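Local coordinates for protein 2-methyl-3-hydroxypyridine-5-carboxylic acid oxygenase (Mesorhizobium loti, PDB 3ALJ) that catalyses the FAD-dependent oxygenation of 2-methyl-3-hydroxypyridine-5-carboxylic acid, a step that probably opens the pyridine ring, at residues F205-C217 / L222-R234. Numbering follows the deposited sequence. Where two conformers were deposited one is given.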
ATOM      1  N   PHE A 205      -8.852 -23.261   8.776  1.00 10.60           N
ATOM      2  CA  PHE A 205      -9.107 -24.153   7.624  1.00 10.43           C
ATOM      3  C   PHE A 205     -10.275 -25.063   7.882  1.00 10.34           C
ATOM      4  O   PHE A 205     -10.769 -25.611   6.883  1.00 12.56           O
ATOM      5  CB  PHE A 205      -7.832 -24.930   7.324  1.00 10.12           C
ATOM      6  CG  PHE A 205      -6.647 -24.068   7.002  1.00 11.64           C
ATOM      7  CD1 PHE A 205      -6.674 -23.203   5.917  1.00 18.76           C
ATOM      8  CD2 PHE A 205      -5.546 -24.036   7.793  1.00 13.93           C
ATOM      9  CE1 PHE A 205      -5.498 -22.348   5.657  1.00 17.65           C
ATOM     10  CE2 PHE A 205      -4.431 -23.253   7.519  1.00 17.14           C
ATOM     11  CZ  PHE A 205      -4.416 -22.436   6.447  1.00 17.69           C
ATOM     12  N   TRP A 206     -10.649 -25.316   9.124  1.00  9.96           N
ATOM     13  CA  TRP A 206     -11.739 -26.187   9.470  1.00 11.18           C
ATOM     14  C   TRP A 206     -12.666 -25.414  10.341  1.00 12.02           C
ATOM     15  O   TRP A 206     -12.197 -24.669  11.187  1.00 11.15           O
ATOM     16  CB  TRP A 206     -11.176 -27.485  10.203  1.00 10.95           C
ATOM     17  CG  TRP A 206     -12.284 -28.419  10.634  1.00 11.89           C
ATOM     18  CD1 TRP A 206     -12.762 -29.473   9.871  1.00 15.69           C
ATOM     19  CD2 TRP A 206     -13.129 -28.298  11.774  1.00 13.99           C
ATOM     20  NE1 TRP A 206     -13.776 -30.057  10.555  1.00 18.21           N
ATOM     21  CE2 TRP A 206     -14.091 -29.354  11.671  1.00 18.39           C
ATOM     22  CE3 TRP A 206     -13.135 -27.494  12.863  1.00 16.17           C
ATOM     23  CZ2 TRP A 206     -15.035 -29.600  12.673  1.00 20.67           C
ATOM     24  CZ3 TRP A 206     -14.156 -27.702  13.890  1.00 20.43           C
ATOM     25  CH2 TRP A 206     -15.090 -28.740  13.724  1.00 19.31           C
ATOM     26  N   PRO A 207     -14.001 -25.562  10.219  1.00 12.63           N
ATOM     27  CA  PRO A 207     -14.728 -26.460   9.316  1.00 13.37           C
ATOM     28  C   PRO A 207     -14.875 -25.851   7.917  1.00 16.55           C
ATOM     29  O   PRO A 207     -15.273 -26.588   7.009  1.00 19.13           O
ATOM     30  CB  PRO A 207     -16.112 -26.587  10.002  1.00 16.04           C
ATOM     31  CG  PRO A 207     -16.320 -25.220  10.688  1.00 17.62           C
ATOM     32  CD  PRO A 207     -14.877 -24.881  11.204  1.00 13.51           C
ATOM     33  N   ARG A 208     -14.464 -24.556   7.746  1.00 16.08           N
ATOM     34  CA  ARG A 208     -14.271 -24.061   6.388  0.50 17.07           C
ATOM     35  C   ARG A 208     -13.144 -23.064   6.400  1.00 15.34           C
ATOM     36  O   ARG A 208     -12.604 -22.716   7.441  1.00 13.64           O
ATOM     37  CB  ARG A 208     -15.500 -23.291   5.867  0.50 16.42           C
ATOM     38  CG  ARG A 208     -16.817 -24.054   6.066  0.50 20.83           C
ATOM     39  CD  ARG A 208     -18.025 -23.190   5.838  0.50 20.73           C
ATOM     40  NE  ARG A 208     -18.099 -22.075   6.772  0.50 16.46           N
ATOM     41  CZ  ARG A 208     -18.892 -22.018   7.820  0.50 16.39           C
ATOM     42  NH1 ARG A 208     -19.614 -23.127   8.063  0.50 17.05           N
ATOM     43  NH2 ARG A 208     -18.957 -20.928   8.599  0.50 17.38           N
ATOM     44  N   VAL A 209     -12.718 -22.665   5.179  1.00 14.52           N
ATOM     45  CA  VAL A 209     -11.529 -21.810   5.007  1.00 12.91           C
ATOM     46  C   VAL A 209     -12.081 -20.407   5.152  1.00  9.82           C
ATOM     47  O   VAL A 209     -12.708 -19.836   4.193  1.00 11.86           O
ATOM     48  CB  VAL A 209     -10.879 -22.078   3.642  1.00 15.41           C
ATOM     49  CG1 VAL A 209      -9.726 -21.222   3.469  1.00 16.11           C
ATOM     50  CG2 VAL A 209     -10.417 -23.604   3.610  1.00 18.97           C
ATOM     51  N   GLN A 210     -11.789 -19.768   6.276  1.00  8.83           N
ATOM     52  CA  GLN A 210     -12.230 -18.409   6.542  1.00  9.34           C
ATOM     53  C   GLN A 210     -11.191 -17.798   7.461  1.00  8.24           C
ATOM     54  O   GLN A 210     -10.828 -18.421   8.479  1.00  8.91           O
ATOM     55  CB  GLN A 210     -13.633 -18.222   7.215  1.00 10.42           C
ATOM     56  CG  GLN A 210     -14.771 -18.573   6.226  1.00 14.33           C
ATOM     57  CD  GLN A 210     -16.136 -18.430   6.901  1.00 12.60           C
ATOM     58  OE1 GLN A 210     -16.913 -19.350   6.730  1.00 17.22           O
ATOM     59  NE2 GLN A 210     -16.493 -17.367   7.522  1.00 14.01           N
ATOM     60  N   ARG A 211     -10.838 -16.557   7.199  1.00  8.28           N
ATOM     61  CA  ARG A 211      -9.852 -15.827   8.012  1.00  8.05           C
ATOM     62  C   ARG A 211     -10.354 -14.441   8.200  1.00  8.43           C
ATOM     63  O   ARG A 211     -10.878 -13.813   7.241  1.00  7.78           O
ATOM     64  CB  ARG A 211      -8.541 -15.872   7.202  1.00  8.37           C
ATOM     65  CG  ARG A 211      -7.406 -14.933   7.740  1.00  6.57           C
ATOM     66  CD  ARG A 211      -6.317 -14.938   6.673  1.00  9.48           C
ATOM     67  NE  ARG A 211      -5.172 -14.101   7.067  1.00  9.67           N
ATOM     68  CZ  ARG A 211      -4.207 -13.725   6.229  1.00 13.85           C
ATOM     69  NH1 ARG A 211      -3.161 -12.983   6.674  1.00 15.17           N
ATOM     70  NH2 ARG A 211      -4.258 -14.065   4.905  1.00 13.55           N
ATOM     71  N   ILE A 212     -10.099 -13.862   9.361  1.00  7.81           N
ATOM     72  CA  ILE A 212     -10.275 -12.390   9.557  1.00  7.22           C
ATOM     73  C   ILE A 212      -8.925 -11.849  10.064  1.00  8.15           C
ATOM     74  O   ILE A 212      -8.390 -12.318  11.086  1.00  8.20           O
ATOM     75  CB  ILE A 212     -11.350 -12.035  10.605  1.00  9.33           C
ATOM     76  CG1 ILE A 212     -12.687 -12.470   9.987  1.00  8.49           C
ATOM     77  CG2 ILE A 212     -11.337 -10.540  10.974  1.00 10.72           C
ATOM     78  CD1 ILE A 212     -14.002 -12.033  10.846  1.00 11.30           C
ATOM     79  N   LEU A 213      -8.399 -10.790   9.403  1.00  7.76           N
ATOM     80  CA  LEU A 213      -7.305  -9.992  10.007  1.00  7.30           C
ATOM     81  C   LEU A 213      -8.021  -8.832  10.702  1.00  8.55           C
ATOM     82  O   LEU A 213      -8.715  -7.995  10.093  1.00  9.04           O
ATOM     83  CB  LEU A 213      -6.382  -9.494   8.883  1.00  8.28           C
ATOM     84  CG  LEU A 213      -5.250  -8.627   9.461  1.00  8.06           C
ATOM     85  CD1 LEU A 213      -4.315  -9.542  10.293  1.00 10.11           C
ATOM     86  CD2 LEU A 213      -4.376  -7.990   8.328  1.00  9.80           C
ATOM     87  N   TYR A 214      -7.794  -8.778  12.008  1.00  8.81           N
ATOM     88  CA  TYR A 214      -8.403  -7.781  12.932  1.00  8.26           C
ATOM     89  C   TYR A 214      -7.336  -6.722  13.234  1.00  7.28           C
ATOM     90  O   TYR A 214      -6.277  -7.027  13.767  1.00  8.51           O
ATOM     91  CB  TYR A 214      -8.856  -8.583  14.215  1.00  8.10           C
ATOM     92  CG  TYR A 214      -9.267  -7.756  15.401  1.00  7.67           C
ATOM     93  CD1 TYR A 214      -8.316  -7.191  16.274  1.00  8.76           C
ATOM     94  CD2 TYR A 214     -10.587  -7.465  15.568  1.00  9.21           C
ATOM     95  CE1 TYR A 214      -8.745  -6.420  17.406  1.00  8.35           C
ATOM     96  CE2 TYR A 214     -11.061  -6.706  16.678  1.00  9.23           C
ATOM     97  CZ  TYR A 214     -10.107  -6.236  17.515  1.00  9.68           C
ATOM     98  OH  TYR A 214     -10.456  -5.379  18.595  1.00 12.31           O
ATOM     99  N   SER A 215      -7.657  -5.452  12.848  1.00  9.19           N
ATOM    100  CA  SER A 215      -6.606  -4.430  12.747  1.00  8.87           C
ATOM    101  C   SER A 215      -7.076  -3.072  13.301  1.00  9.16           C
ATOM    102  O   SER A 215      -7.662  -2.231  12.588  1.00  9.75           O
ATOM    103  CB  SER A 215      -6.222  -4.215  11.282  1.00  7.93           C
ATOM    104  OG  SER A 215      -5.782  -5.491  10.749  1.00  8.22           O
ATOM    105  N   PRO A 216      -6.910  -2.843  14.614  1.00  7.60           N
ATOM    106  CA  PRO A 216      -7.385  -1.506  15.136  1.00  8.38           C
ATOM    107  C   PRO A 216      -6.609  -0.365  14.565  1.00  7.74           C
ATOM    108  O   PRO A 216      -5.340  -0.344  14.609  1.00 11.09           O
ATOM    109  CB  PRO A 216      -7.227  -1.621  16.698  1.00  9.43           C
ATOM    110  CG  PRO A 216      -7.221  -3.183  16.906  1.00 10.47           C
ATOM    111  CD  PRO A 216      -6.444  -3.747  15.675  1.00 10.07           C
ATOM    112  N   CYS A 217      -7.334   0.702  14.203  1.00  9.29           N
ATOM    113  CA  CYS A 217      -6.695   1.875  13.591  1.00  8.27           C
ATOM    114  C   CYS A 217      -6.493   2.978  14.622  1.00  9.63           C
ATOM    115  O   CYS A 217      -5.617   3.808  14.397  1.00 12.05           O
ATOM    116  CB  CYS A 217      -7.602   2.417  12.431  1.00  9.28           C
ATOM    117  SG  CYS A 217      -7.656   1.305  10.990  1.00 10.36           S
ATOM    118  N   LEU A 222     -11.983   0.391  13.484  1.00 11.45           N
ATOM    119  CA  LEU A 222     -11.402  -0.979  13.357  1.00  9.70           C
ATOM    120  C   LEU A 222     -11.379  -1.384  11.861  1.00 11.73           C
ATOM    121  O   LEU A 222     -12.367  -1.290  11.170  1.00 12.31           O
ATOM    122  CB  LEU A 222     -12.285  -1.996  14.067  1.00  9.51           C
ATOM    123  CG  LEU A 222     -11.888  -3.480  13.931  1.00  8.01           C
ATOM    124  CD1 LEU A 222     -10.552  -3.747  14.595  1.00 13.17           C
ATOM    125  CD2 LEU A 222     -12.968  -4.299  14.681  1.00 12.19           C
ATOM    126  N   TYR A 223     -10.238  -1.819  11.356  1.00  9.84           N
ATOM    127  CA  TYR A 223     -10.056  -2.340   9.981  1.00  8.99           C
ATOM    128  C   TYR A 223     -10.189  -3.842  10.097  1.00  9.00           C
ATOM    129  O   TYR A 223      -9.415  -4.503  10.867  1.00 10.32           O
ATOM    130  CB  TYR A 223      -8.691  -1.837   9.526  1.00  9.49           C
ATOM    131  CG  TYR A 223      -8.088  -2.530   8.290  1.00 10.20           C
ATOM    132  CD1 TYR A 223      -8.883  -2.994   7.237  1.00  9.57           C
ATOM    133  CD2 TYR A 223      -6.698  -2.638   8.224  1.00  8.36           C
ATOM    134  CE1 TYR A 223      -8.232  -3.645   6.107  1.00  9.53           C
ATOM    135  CE2 TYR A 223      -6.067  -3.250   7.137  1.00  8.17           C
ATOM    136  CZ  TYR A 223      -6.853  -3.715   6.111  1.00  9.10           C
ATOM    137  OH  TYR A 223      -6.245  -4.348   5.009  1.00 11.39           O
ATOM    138  N   LEU A 224     -11.139  -4.368   9.348  1.00  9.34           N
ATOM    139  CA  LEU A 224     -11.277  -5.824   9.215  1.00  9.68           C
ATOM    140  C   LEU A 224     -11.025  -6.264   7.819  1.00 10.62           C
ATOM    141  O   LEU A 224     -11.464  -5.593   6.871  1.00 11.11           O
ATOM    142  CB  LEU A 224     -12.708  -6.292   9.518  1.00 10.96           C
ATOM    143  CG  LEU A 224     -13.155  -6.039  10.965  1.00 12.25           C
ATOM    144  CD1 LEU A 224     -14.615  -6.493  11.143  1.00 13.60           C
ATOM    145  CD2 LEU A 224     -12.179  -6.816  11.963  1.00 13.99           C
ATOM    146  N   GLY A 225     -10.337  -7.389   7.655  1.00  9.16           N
ATOM    147  CA  GLY A 225     -10.149  -8.036   6.312  1.00 10.14           C
ATOM    148  C   GLY A 225     -10.791  -9.378   6.433  1.00  8.47           C
ATOM    149  O   GLY A 225     -10.343 -10.196   7.239  1.00  9.33           O
ATOM    150  N   LEU A 226     -11.834  -9.630   5.667  1.00  8.70           N
ATOM    151  CA  LEU A 226     -12.611 -10.900   5.739  1.00  9.18           C
ATOM    152  C   LEU A 226     -12.212 -11.714   4.530  1.00  9.62           C
ATOM    153  O   LEU A 226     -12.537 -11.280   3.383  1.00  9.76           O
ATOM    154  CB  LEU A 226     -14.142 -10.646   5.811  1.00  9.83           C
ATOM    155  CG  LEU A 226     -14.755 -10.425   7.179  1.00 12.62           C
ATOM    156  CD1 LEU A 226     -14.135  -9.346   7.976  1.00 13.89           C
ATOM    157  CD2 LEU A 226     -16.305 -10.065   6.946  1.00 16.06           C
ATOM    158  N   MET A 227     -11.488 -12.828   4.672  1.00  8.85           N
ATOM    159  CA  MET A 227     -10.952 -13.559   3.553  1.00  8.26           C
ATOM    160  C   MET A 227     -11.523 -14.937   3.451  1.00  8.05           C
ATOM    161  O   MET A 227     -11.408 -15.784   4.402  1.00  9.37           O
ATOM    162  CB  MET A 227      -9.484 -13.635   3.800  1.00 10.59           C
ATOM    163  CG  MET A 227      -8.879 -12.296   3.988  1.00 16.83           C
ATOM    164  SD  MET A 227      -7.094 -12.382   4.274  1.00 17.91           S
ATOM    165  CE  MET A 227      -6.815 -11.113   5.570  1.00 22.68           C
ATOM    166  N   ALA A 228     -12.148 -15.285   2.314  1.00  9.32           N
ATOM    167  CA  ALA A 228     -12.635 -16.626   1.990  1.00 10.03           C
ATOM    168  C   ALA A 228     -12.463 -16.767   0.493  1.00 11.38           C
ATOM    169  O   ALA A 228     -12.454 -15.744  -0.241  1.00 10.39           O
ATOM    170  CB  ALA A 228     -14.113 -16.697   2.322  1.00 11.84           C
ATOM    171  N   PRO A 229     -12.332 -18.014   0.035  1.00 11.75           N
ATOM    172  CA  PRO A 229     -12.082 -18.246  -1.388  1.00 12.44           C
ATOM    173  C   PRO A 229     -13.343 -17.834  -2.222  1.00 12.08           C
ATOM    174  O   PRO A 229     -14.483 -17.857  -1.745  1.00 12.89           O
ATOM    175  CB  PRO A 229     -11.995 -19.768  -1.471  1.00 15.07           C
ATOM    176  CG  PRO A 229     -11.782 -20.255  -0.076  1.00 17.60           C
ATOM    177  CD  PRO A 229     -12.331 -19.268   0.815  1.00 14.58           C
ATOM    178  N   ALA A 230     -13.079 -17.432  -3.458  1.00 12.66           N
ATOM    179  CA  ALA A 230     -14.186 -16.992  -4.333  1.00 12.24           C
ATOM    180  C   ALA A 230     -15.122 -18.159  -4.606  1.00 13.57           C
ATOM    181  O   ALA A 230     -16.338 -17.890  -4.821  1.00 15.68           O
ATOM    182  CB  ALA A 230     -13.628 -16.502  -5.677  1.00 14.95           C
ATOM    183  N   ALA A 231     -14.622 -19.383  -4.558  1.00 13.07           N
ATOM    184  CA  ALA A 231     -15.481 -20.580  -4.684  1.00 15.40           C
ATOM    185  C   ALA A 231     -16.482 -20.772  -3.528  1.00 18.16           C
ATOM    186  O   ALA A 231     -17.367 -21.660  -3.596  1.00 18.75           O
ATOM    187  CB  ALA A 231     -14.575 -21.833  -4.881  1.00 18.30           C
ATOM    188  N   ASP A 232     -16.400 -19.993  -2.437  1.00 14.62           N
ATOM    189  CA  ASP A 232     -17.278 -20.074  -1.314  1.00 14.05           C
ATOM    190  C   ASP A 232     -18.311 -18.996  -1.506  1.00 15.48           C
ATOM    191  O   ASP A 232     -18.025 -17.807  -1.285  1.00 15.16           O
ATOM    192  CB  ASP A 232     -16.485 -19.914  -0.006  1.00 13.06           C
ATOM    193  CG  ASP A 232     -17.409 -19.690   1.201  1.00 16.94           C
ATOM    194  OD1 ASP A 232     -18.672 -19.735   1.140  1.00 16.13           O
ATOM    195  OD2 ASP A 232     -16.862 -19.532   2.333  1.00 17.28           O
ATOM    196  N   PRO A 233     -19.569 -19.371  -1.909  1.00 16.21           N
ATOM    197  CA  PRO A 233     -20.496 -18.299  -2.264  1.00 18.08           C
ATOM    198  C   PRO A 233     -20.977 -17.454  -1.069  1.00 19.18           C
ATOM    199  O   PRO A 233     -21.388 -16.302  -1.250  1.00 22.24           O
ATOM    200  CB  PRO A 233     -21.675 -19.101  -2.910  1.00 19.02           C
ATOM    201  CG  PRO A 233     -21.663 -20.416  -2.258  1.00 21.49           C
ATOM    202  CD  PRO A 233     -20.158 -20.726  -2.120  1.00 19.32           C
ATOM    203  N   ARG A 234     -20.940 -17.991   0.154  1.00 14.90           N
ATOM    204  CA  ARG A 234     -21.349 -17.241   1.292  1.00 14.80           C
ATOM    205  C   ARG A 234     -20.217 -16.360   1.843  1.00 13.04           C
ATOM    206  O   ARG A 234     -20.400 -15.200   2.103  1.00 14.13           O
ATOM    207  CB  ARG A 234     -21.817 -18.163   2.390  1.00 17.21           C
ATOM    208  CG  ARG A 234     -23.019 -19.094   1.912  1.00 20.21           C
ATOM    209  CD  ARG A 234     -23.608 -19.864   3.124  1.00 21.36           C
ATOM    210  NE  ARG A 234     -24.194 -18.928   4.108  1.00 25.38           N
ATOM    211  CZ  ARG A 234     -24.551 -19.284   5.352  1.00 31.92           C
ATOM    212  NH1 ARG A 234     -24.480 -20.566   5.729  1.00 29.21           N
ATOM    213  NH2 ARG A 234     -25.072 -18.394   6.181  1.00 25.63           N
TER
HETATM  214  O   HOH W   1     -14.642 -21.052   2.786  1.00 17.48           O
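R211 and M227, L213 and G225, and S215 and Y223 form the hydrogen-bonded pairs of two antiparallel strands, 211-216 and 222-228, whose axes approach to 4.6 Å at 164°. The straightest of their bonds runs from M227 N to R211 O (2.8 Å, 176°), while that from S215 N to Y223 O is weak. On the face carrying R211, L213, S215 and Y223, the M227 chain, bent at its last torsion, lays its methyl over the centre of the R211 guanidinium. M227 SD covers the same group, 3.4 Å from R211 NH2, and M227 CE also reaches L213 CB. R211 gets there with CG anti to the backbone N (chi1 169°) and an extended chain, and its NH1 makes a salt bridge to D201 on the next strand. Cut back to an alanine here, the side chain would probably leave the M227 thioether without its flat cover and D201 without the cation it pairs with. The two strands are a beta hairpin inside the large mixed sheet of this FAD-binding fold, flanked by strands 199-203 and 170-185; the Y223 side chain comes within about 5 Å of the flavin cofactor. Further along that face Y223 CD2 meets S215 CB at 3.5 Å, and S215 OG is hydrogen-bonded to Y54 OH. The other face, with I212, Y214, P216, L222, L224 and L226, is mostly hydrocarbon. L222 crosses Y214 at about a right angle and sets CD1 over the ring, 3.8 Å from its centroid, in a CH-pi contact; Y214 OH is hydrogen-bonded to W196 O. I212 lies alongside L226, CD1 to CD1 at 3.9 Å, and F249 packs on I212 and I240 on L226 from nearby loops. Beyond Q210 and A228 a water donates to both V209 O and D232 OD2, and P229 CD sits 3.4 Å from V209 O.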